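Local coordinates for protein quinone oxidoreductase (Coxiella burnetii, PDB 3TQH) that binds NADPH and probably uses it to reduce quinones, as a member of the medium-chain dehydrogenase/reductase superfamily, at residues E299-T302 with A303-L307; I253-A256 with K257-H260. All coordinates share one frame; numbering follows the deposited sequence.

Interaction 1. Residues E299-T302 with A303-L307; sequences EAVT and AHELL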
ATOM      1  N   GLU A 299      11.242 -10.907 -13.384  1.00 21.03           N
ATOM      2  CA  GLU A 299      11.957 -10.982 -12.113  1.00 20.52           C
ATOM      3  C   GLU A 299      11.014 -11.074 -10.906  1.00 18.30           C
ATOM      4  O   GLU A 299      11.403 -10.723  -9.787  1.00 17.78           O
ATOM      5  CB  GLU A 299      12.832  -9.739 -11.942  1.00 20.97           C
ATOM      6  CG  GLU A 299      13.791  -9.442 -13.080  1.00 23.88           C
ATOM      7  CD  GLU A 299      14.526  -8.128 -12.859  1.00 25.95           C
ATOM      8  OE1 GLU A 299      15.661  -8.165 -12.340  1.00 29.88           O
ATOM      9  OE2 GLU A 299      13.967  -7.055 -13.170  1.00 25.74           O
ATOM     10  N   ALA A 300       9.789 -11.548 -11.119  1.00 17.18           N
ATOM     11  CA  ALA A 300       8.777 -11.557 -10.059  1.00 15.51           C
ATOM     12  C   ALA A 300       9.199 -12.359  -8.821  1.00 15.52           C
ATOM     13  O   ALA A 300       8.983 -11.916  -7.694  1.00 14.70           O
ATOM     14  CB  ALA A 300       7.444 -12.072 -10.592  1.00 14.96           C
ATOM     15  N   VAL A 301       9.791 -13.532  -9.029  1.00 16.88           N
ATOM     16  CA  VAL A 301      10.225 -14.378  -7.912  1.00 17.26           C
ATOM     17  C   VAL A 301      11.189 -13.607  -7.008  1.00 16.93           C
ATOM     18  O   VAL A 301      10.964 -13.496  -5.805  1.00 16.17           O
ATOM     19  CB  VAL A 301      10.880 -15.693  -8.404  1.00 19.27           C
ATOM     20  CG1 VAL A 301      11.559 -16.420  -7.256  1.00 19.69           C
ATOM     21  CG2 VAL A 301       9.834 -16.590  -9.073  1.00 19.52           C
ATOM     22  N   THR A 302      12.241 -13.063  -7.612  1.00 17.72           N
ATOM     23  CA  THR A 302      13.219 -12.234  -6.918  1.00 18.00           C
ATOM     24  C   THR A 302      12.559 -11.088  -6.157  1.00 16.20           C
ATOM     25  O   THR A 302      12.857 -10.860  -4.980  1.00 15.90           O
ATOM     26  CB  THR A 302      14.226 -11.642  -7.922  1.00 19.49           C
ATOM     27  OG1 THR A 302      14.801 -12.701  -8.696  1.00 22.39           O
ATOM     28  CG2 THR A 302      15.337 -10.894  -7.209  1.00 20.20           C
ATOM     29  N   ALA A 303      11.663 -10.383  -6.840  1.00 15.23           N
ATOM     30  CA  ALA A 303      10.936  -9.247  -6.273  1.00 14.02           C
ATOM     31  C   ALA A 303      10.143  -9.631  -5.031  1.00 13.30           C
ATOM     32  O   ALA A 303      10.162  -8.916  -4.027  1.00 13.03           O
ATOM     33  CB  ALA A 303       9.994  -8.644  -7.323  1.00 13.29           C
ATOM     34  N   HIS A 304       9.445 -10.756  -5.110  1.00 13.28           N
ATOM     35  CA  HIS A 304       8.662 -11.259  -3.985  1.00 13.14           C
ATOM     36  C   HIS A 304       9.524 -11.728  -2.810  1.00 13.73           C
ATOM     37  O   HIS A 304       9.145 -11.534  -1.653  1.00 13.58           O
ATOM     38  CB  HIS A 304       7.700 -12.367  -4.443  1.00 13.54           C
ATOM     39  CG  HIS A 304       6.294 -11.894  -4.623  1.00 12.97           C
ATOM     40  ND1 HIS A 304       5.206 -12.589  -4.141  1.00 14.75           N
ATOM     41  CD2 HIS A 304       5.800 -10.771  -5.195  1.00 12.56           C
ATOM     42  CE1 HIS A 304       4.101 -11.922  -4.423  1.00 14.29           C
ATOM     43  NE2 HIS A 304       4.435 -10.814  -5.061  1.00 13.17           N
ATOM     44  N   GLU A 305      10.680 -12.319  -3.102  1.00 14.79           N
ATOM     45  CA  GLU A 305      11.647 -12.685  -2.059  1.00 16.10           C
ATOM     46  C   GLU A 305      12.123 -11.446  -1.295  1.00 15.82           C
ATOM     47  O   GLU A 305      12.235 -11.468  -0.075  1.00 15.57           O
ATOM     48  CB  GLU A 305      12.866 -13.404  -2.658  1.00 17.85           C
ATOM     49  CG  GLU A 305      12.586 -14.769  -3.291  1.00 19.35           C
ATOM     50  CD  GLU A 305      13.799 -15.345  -4.017  1.00 22.58           C
ATOM     51  OE1 GLU A 305      14.900 -14.755  -3.922  1.00 24.06           O
ATOM     52  OE2 GLU A 305      13.658 -16.395  -4.684  1.00 24.71           O
ATOM     53  N   LEU A 306      12.409 -10.370  -2.029  1.00 15.99           N
ATOM     54  CA  LEU A 306      12.860  -9.123  -1.420  1.00 16.29           C
ATOM     55  C   LEU A 306      11.747  -8.511  -0.579  1.00 15.06           C
ATOM     56  O   LEU A 306      11.964  -8.147   0.574  1.00 15.34           O
ATOM     57  CB  LEU A 306      13.329  -8.129  -2.492  1.00 16.71           C
ATOM     58  CG  LEU A 306      13.958  -6.817  -2.001  1.00 18.10           C
ATOM     59  CD1 LEU A 306      15.166  -7.082  -1.091  1.00 19.09           C
ATOM     60  CD2 LEU A 306      14.357  -5.923  -3.183  1.00 19.30           C
ATOM     61  N   LEU A 307      10.554  -8.422  -1.157  1.00 14.05           N
ATOM     62  CA  LEU A 307       9.385  -7.879  -0.462  1.00 13.31           C
ATOM     63  C   LEU A 307       9.060  -8.625   0.848  1.00 13.64           C
ATOM     64  O   LEU A 307       8.730  -7.996   1.858  1.00 13.39           O
ATOM     65  CB  LEU A 307       8.168  -7.909  -1.391  1.00 12.48           C
ATOM     66  CG  LEU A 307       6.924  -7.126  -0.955  1.00 12.51           C
ATOM     67  CD1 LEU A 307       7.190  -5.625  -0.997  1.00 11.59           C
ATOM     68  CD2 LEU A 307       5.719  -7.501  -1.836  1.00 12.49           C
TER
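Val-301 and Glu-305, one turn apart on helix 300-308, make the main side-chain contact. The carboxylate of Glu-305 swings back over the preceding turn until OE2 lies 3.3 Å from Val-301 CG1, the two side chains crossing at a slant. The valine branch is presented by its first torsion: CG1 stands opposite the backbone N (chi1 169°), on the side of the carbonyl carbon. The stem of Glu-305 also packs on backbone, with CG 3.3 Å from Val-301 O, and beyond CG the chain runs extended. Ala-303 CB sits 3.4 Å from Ala-300 O. Just beyond it, His-304 CB lies 3.5 Å from the same Ala-300 O.

The backbone bonds are those of a regular alpha-helix. Ala-303 N donates to the carbonyl of the N-cap residue Glu-299, N to O 3.0 Å, and His-304 N donates to Ala-300 O at 2.9 Å. Glu-305 N and Leu-306 N repeat the pattern on Val-301 O and Thr-302 O. This helix is the crossover of a beta-alpha-beta unit, linking strand 291-295 to strand 315-319, which pair in parallel in the mixed sheet that also holds strand 36-44 of the GroES-like region.

Two polar side chains, Glu-299 and His-304, find their partners outside the helix. Glu-299 turns back towards the preceding strand, where OE1 forms a salt bridge with Arg-293 and OE2 accepts a hydrogen bond from Gln-296 N. The buried His-304 ring has both nitrogens satisfied, NE2 with the hydroxyl of Tyr-108 and ND1 with Arg-53, which fixes its rotation beside helix 47-53. On another side of the helix, Leu-306 rests on Leu-316 of strand 315-319 and comes within about 4 Å, side chain to side chain, of the NADPH-binding Val-312.

Interaction 2. Residues I253-A256 with K257-H260; sequences IEVA and KQKH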
ATOM      1  N   ILE A 253      -7.506  -4.461  18.764  1.00 14.94           N
ATOM      2  CA  ILE A 253      -8.646  -3.664  19.209  1.00 15.33           C
ATOM      3  C   ILE A 253      -9.179  -4.172  20.550  1.00 17.20           C
ATOM      4  O   ILE A 253      -9.534  -3.374  21.424  1.00 17.57           O
ATOM      5  CB  ILE A 253      -9.787  -3.684  18.162  1.00 15.61           C
ATOM      6  CG1 ILE A 253      -9.374  -2.933  16.894  1.00 14.17           C
ATOM      7  CG2 ILE A 253     -11.060  -3.073  18.727  1.00 16.09           C
ATOM      8  CD1 ILE A 253     -10.218  -3.294  15.694  1.00 14.18           C
ATOM      9  N   GLU A 254      -9.230  -5.494  20.711  1.00 18.35           N
ATOM     10  CA  GLU A 254      -9.689  -6.094  21.963  1.00 20.45           C
ATOM     11  C   GLU A 254      -8.777  -5.731  23.137  1.00 20.45           C
ATOM     12  O   GLU A 254      -9.262  -5.317  24.192  1.00 21.55           O
ATOM     13  CB  GLU A 254      -9.834  -7.618  21.819  1.00 21.82           C
ATOM     14  CG  GLU A 254     -10.209  -8.373  23.097  1.00 24.31           C
ATOM     15  CD  GLU A 254     -11.511  -7.895  23.749  1.00 26.99           C
ATOM     16  OE1 GLU A 254     -12.288  -7.163  23.097  1.00 27.13           O
ATOM     17  OE2 GLU A 254     -11.762  -8.268  24.922  1.00 28.89           O
ATOM     18  N   VAL A 255      -7.465  -5.856  22.961  1.00 19.67           N
ATOM     19  CA  VAL A 255      -6.537  -5.504  24.044  1.00 20.17           C
ATOM     20  C   VAL A 255      -6.623  -4.012  24.357  1.00 19.69           C
ATOM     21  O   VAL A 255      -6.556  -3.621  25.516  1.00 20.75           O
ATOM     22  CB  VAL A 255      -5.071  -5.907  23.741  1.00 19.59           C
ATOM     23  CG1 VAL A 255      -4.129  -5.390  24.833  1.00 19.23           C
ATOM     24  CG2 VAL A 255      -4.955  -7.422  23.630  1.00 20.40           C
ATOM     25  N   ALA A 256      -6.792  -3.185  23.331  1.00 18.58           N
ATOM     26  CA  ALA A 256      -6.998  -1.752  23.535  1.00 18.47           C
ATOM     27  C   ALA A 256      -8.243  -1.500  24.391  1.00 20.23           C
ATOM     28  O   ALA A 256      -8.189  -0.752  25.374  1.00 20.78           O
ATOM     29  CB  ALA A 256      -7.111  -1.033  22.200  1.00 17.13           C
ATOM     30  N   LYS A 257      -9.351  -2.143  24.028  1.00 21.11           N
ATOM     31  CA  LYS A 257     -10.599  -2.033  24.789  1.00 23.11           C
ATOM     32  C   LYS A 257     -10.376  -2.388  26.257  1.00 24.64           C
ATOM     33  O   LYS A 257     -10.906  -1.723  27.144  1.00 25.69           O
ATOM     34  CB  LYS A 257     -11.688  -2.937  24.184  1.00 23.93           C
ATOM     35  CG  LYS A 257     -13.025  -2.967  24.948  1.00 26.39           C
ATOM     36  CD  LYS A 257     -13.728  -4.315  24.779  1.00 28.73           C
ATOM     37  CE  LYS A 257     -15.048  -4.365  25.526  1.00 32.21           C
ATOM     38  NZ  LYS A 257     -15.892  -5.545  25.126  1.00 34.65           N
ATOM     39  N   GLN A 258      -9.593  -3.435  26.507  1.00 25.09           N
ATOM     40  CA  GLN A 258      -9.305  -3.874  27.879  1.00 26.93           C
ATOM     41  C   GLN A 258      -8.436  -2.862  28.625  1.00 26.52           C
ATOM     42  O   GLN A 258      -8.561  -2.710  29.836  1.00 27.71           O
ATOM     43  CB  GLN A 258      -8.649  -5.260  27.880  1.00 27.45           C
ATOM     44  CG  GLN A 258      -9.601  -6.387  27.477  1.00 29.53           C
ATOM     45  CD  GLN A 258      -8.889  -7.716  27.240  1.00 31.94           C
ATOM     46  OE1 GLN A 258      -7.802  -7.768  26.658  1.00 32.22           O
ATOM     47  NE2 GLN A 258      -9.510  -8.801  27.687  1.00 35.62           N
ATOM     48  N   LYS A 259      -7.573  -2.159  27.894  1.00 24.94           N
ATOM     49  CA  LYS A 259      -6.797  -1.052  28.468  1.00 25.09           C
ATOM     50  C   LYS A 259      -7.589   0.260  28.459  1.00 25.15           C
ATOM     51  O   LYS A 259      -7.049   1.303  28.813  1.00 25.06           O
ATOM     52  CB  LYS A 259      -5.489  -0.845  27.701  1.00 23.45           C
ATOM     53  CG  LYS A 259      -4.597  -2.087  27.570  1.00 24.50           C
ATOM     54  CD  LYS A 259      -3.618  -2.256  28.729  1.00 26.59           C
ATOM     55  CE  LYS A 259      -2.443  -3.142  28.322  1.00 26.11           C
ATOM     56  NZ  LYS A 259      -1.649  -3.601  29.496  1.00 28.57           N
ATOM     57  N   HIS A 260      -8.857   0.199  28.039  1.00 25.62           N
ATOM     58  CA  HIS A 260      -9.755   1.355  27.988  1.00 26.18           C
ATOM     59  C   HIS A 260      -9.226   2.434  27.045  1.00 24.60           C
ATOM     60  O   HIS A 260      -9.291   3.627  27.343  1.00 24.98           O
ATOM     61  CB  HIS A 260     -10.020   1.900  29.401  1.00 28.30           C
ATOM     62  CG  HIS A 260     -10.763   0.942  30.281  1.00 30.65           C
ATOM     63  ND1 HIS A 260     -11.570   1.353  31.321  1.00 33.52           N
ATOM     64  CD2 HIS A 260     -10.841  -0.409  30.258  1.00 31.39           C
ATOM     65  CE1 HIS A 260     -12.099   0.293  31.909  1.00 35.14           C
ATOM     66  NE2 HIS A 260     -11.671  -0.788  31.283  1.00 34.08           N
TER
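Lys-257 N donates to Ile-253 O across one turn of helix 249-258, a nearly straight bond with N and O 2.9 Å apart. Gln-258 N and Lys-259 N continue the series to Glu-254 O and Val-255 O. In each of the three, the donor lies some 20° off the carbonyl plane.

On the outer face, Glu-254 leans forward between Lys-257 and Gln-258: its first torsion, with CG opposite the backbone N (chi1 176°), carries the chain toward the next turn, and a bend at chi2 turns the carboxylate. Each oxygen then meets a different neighbour. OE1 touches the aliphatic part of the lysine, 3.6 Å from Lys-257 CD, while the ammonium stays beyond salt-bridge range, with Lys-257 NZ 4.4 Å from Glu-254 OE1. OE2 lies 3.6 Å from Gln-258 NE2, a polar approach rather than a hydrogen bond, and the carboxylate and amide planes are turned 53° apart. The positive charge would still be expected to steady the glutamate weakly on this exposed surface.

Near the C-terminal end of the helix, the Lys-259 stem packs on a carbonyl, CG 3.2 Å from Val-255 O, and its NZ makes a weak, long ion pair with Asp-233. Val-255 and Ala-256 touch Ile-232, and Ala-256 also meets Ala-263 of strand 262-264. His-260 then breaks the helix with a left-handed backbone conformation. With its positive phi and two bonds back into the last turn, one of them His-260 N to Lys-257 O at 2.9 Å, this end forms a Schellman motif, closing the crossover helix of a Rossmann-type beta-alpha-beta unit before the edge strand 262-264.

Overall arrangement
From the N terminus, interaction 2 comes first, on helix 249-258 between strands 239-243 and 262-264 of the parallel NADPH-binding sheet. Interaction 1 follows on helix 300-308, between strands 291-295 and 315-319 of the mixed sheet. Each joins consecutive residues of one helix and its end, so neither closes a long loop, and the two run in series without nesting or crossing. The centres of interactions 1 and 2 are about 37 Å apart, and their nearest atoms about 24 Å. Interaction 2 lies beside the outermost strand 262-264 of the nucleotide-binding domain; interaction 1 belongs to the C-terminal return of the chain into the GroES-like domain, near the cofactor cleft.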